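Local structure of GH127 beta-L-arabinofuranoside (Geobacillus stearothermophilus, 4QK0) at residues 315-320 / 329-334. The protein probably releases terminal beta-L-arabinofuranosyl residues from arabinose-containing glycans by hydrolysis, as a family GH127 glycoside hydrolase. Residues are numbered along the deposited sequence; the frame is centred on the assembly and turned at random.
Sequences FGESFT and TAYAET
A G1 beta bulge in the catalytic domain, where E317 and S318 both face S313, brings E317 against Y331 in the loop that leads into helix 334-350. The CA of E317 sits over one face of the tyrosine ring, a CH-pi contact 4.2 Å from the centroid, while CB and CG pass close to CE2, CG at 3.5 Å. With CG anti to the carbonyl carbon (chi1 -43°) and the chain extended beyond it, the carboxylate arrives at the phenol, its plane turned 71° from the ring. There Y331 OH donates to E317 OE1 over 2.6 Å, through the anti lone pair, and H265 NE2 bonds the other oxygen, OE2; together these restrict its rotation. Tyrosine suits its place by offering a flat hydrophobic face and a terminal donor at once. E333 stands right before helix 334-350, and its length suits it: the extended chain carries OE2 to the edge of the Y331 ring, in its plane, 3.8 Å from E317 OE1. In GH127 relatives a glutamate and cysteines bind zinc, one cysteine serving as nucleophile; E333 and C335 are consistent with the edge of such a site. S318, in the bulge, donates from OG to F315 O (2.9 Å), bridging back across G316 and E317. One water joins the segments, donating to E317 O at 2.8 Å and to E333 OE2 at 2.7 Å.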
# COMPACT_ATOMS: atom_id res chain seq x y z
N PHE A 315 3.19 4.65 -7.45
CA PHE A 315 4.56 4.74 -7.88
C PHE A 315 4.55 4.62 -9.42
O PHE A 315 4.24 3.56 -9.97
CB PHE A 315 5.38 3.62 -7.27
CG PHE A 315 6.83 3.70 -7.58
CD1 PHE A 315 7.60 4.66 -7.02
CD2 PHE A 315 7.42 2.75 -8.42
CE1 PHE A 315 8.94 4.72 -7.30
CE2 PHE A 315 8.76 2.81 -8.71
CZ PHE A 315 9.52 3.81 -8.15
N GLY A 316 4.89 5.71 -10.10
CA GLY A 316 4.83 5.75 -11.57
C GLY A 316 3.45 5.94 -12.13
O GLY A 316 3.29 5.86 -13.33
N GLU A 317 2.46 6.16 -11.28
CA GLU A 317 1.09 6.42 -11.72
C GLU A 317 0.71 5.43 -12.81
O GLU A 317 0.26 5.80 -13.88
CB GLU A 317 0.95 7.86 -12.19
CG GLU A 317 1.65 8.85 -11.26
CD GLU A 317 1.65 10.26 -11.82
OE1 GLU A 317 0.91 11.12 -11.34
OE2 GLU A 317 2.37 10.48 -12.79
N SER A 318 0.84 4.15 -12.48
CA SER A 318 1.00 3.15 -13.48
C SER A 318 0.08 1.95 -13.36
O SER A 318 -0.53 1.66 -12.30
CB SER A 318 2.47 2.69 -13.45
OG SER A 318 2.78 2.23 -12.16
N PHE A 319 -0.02 1.25 -14.49
CA PHE A 319 -0.47 -0.10 -14.50
C PHE A 319 0.47 -0.96 -13.68
O PHE A 319 1.69 -0.73 -13.60
CB PHE A 319 -0.49 -0.62 -15.92
CG PHE A 319 -1.56 0.00 -16.79
CD1 PHE A 319 -2.88 -0.33 -16.63
CD2 PHE A 319 -1.24 0.95 -17.75
CE1 PHE A 319 -3.87 0.23 -17.43
CE2 PHE A 319 -2.23 1.53 -18.55
CZ PHE A 319 -3.54 1.19 -18.39
N THR A 320 -0.11 -1.98 -13.07
CA THR A 320 0.67 -3.07 -12.51
C THR A 320 0.50 -4.30 -13.39
O THR A 320 1.35 -4.57 -14.24
CB THR A 320 0.28 -3.35 -11.05
OG1 THR A 320 -1.13 -3.57 -10.92
CG2 THR A 320 0.68 -2.16 -10.22
N THR A 329 -5.69 1.79 -2.39
CA THR A 329 -4.45 2.29 -2.90
C THR A 329 -4.45 2.61 -4.43
O THR A 329 -3.41 2.96 -5.00
CB THR A 329 -3.34 1.29 -2.64
OG1 THR A 329 -3.74 0.01 -3.15
CG2 THR A 329 -3.07 1.19 -1.17
N ALA A 330 -5.61 2.55 -5.06
CA ALA A 330 -5.80 2.90 -6.47
C ALA A 330 -5.17 4.21 -6.80
O ALA A 330 -5.14 5.11 -5.95
CB ALA A 330 -7.26 2.98 -6.77
N TYR A 331 -4.73 4.38 -8.04
CA TYR A 331 -4.35 5.72 -8.48
C TYR A 331 -5.47 6.30 -9.33
O TYR A 331 -6.06 7.34 -8.98
CB TYR A 331 -3.03 5.69 -9.18
CG TYR A 331 -2.34 7.02 -9.11
CD1 TYR A 331 -1.70 7.46 -7.96
CD2 TYR A 331 -2.31 7.84 -10.22
CE1 TYR A 331 -1.06 8.70 -7.92
CE2 TYR A 331 -1.66 9.06 -10.19
CZ TYR A 331 -1.05 9.49 -9.04
OH TYR A 331 -0.37 10.71 -9.06
N ALA A 332 -5.82 5.66 -10.44
CA ALA A 332 -7.02 6.04 -11.23
C ALA A 332 -7.11 7.56 -11.47
O ALA A 332 -8.09 8.21 -11.16
CB ALA A 332 -8.26 5.54 -10.58
N GLU A 333 -6.01 8.09 -11.95
CA GLU A 333 -5.84 9.51 -12.23
C GLU A 333 -6.94 10.00 -13.18
O GLU A 333 -7.34 9.30 -14.13
CB GLU A 333 -4.49 9.69 -12.88
CG GLU A 333 -4.01 11.07 -13.09
CD GLU A 333 -2.63 11.13 -13.76
OE1 GLU A 333 -2.35 12.23 -14.21
OE2 GLU A 333 -1.81 10.18 -13.82
N THR A 334 -7.45 11.18 -12.88
CA THR A 334 -8.47 11.82 -13.69
C THR A 334 -8.04 11.83 -15.16
O THR A 334 -8.80 11.41 -16.01
CB THR A 334 -8.75 13.26 -13.16
OG1 THR A 334 -9.16 13.21 -11.78
CG2 THR A 334 -9.86 13.89 -13.95
O HOH W 1 -1.68 7.66 -14.70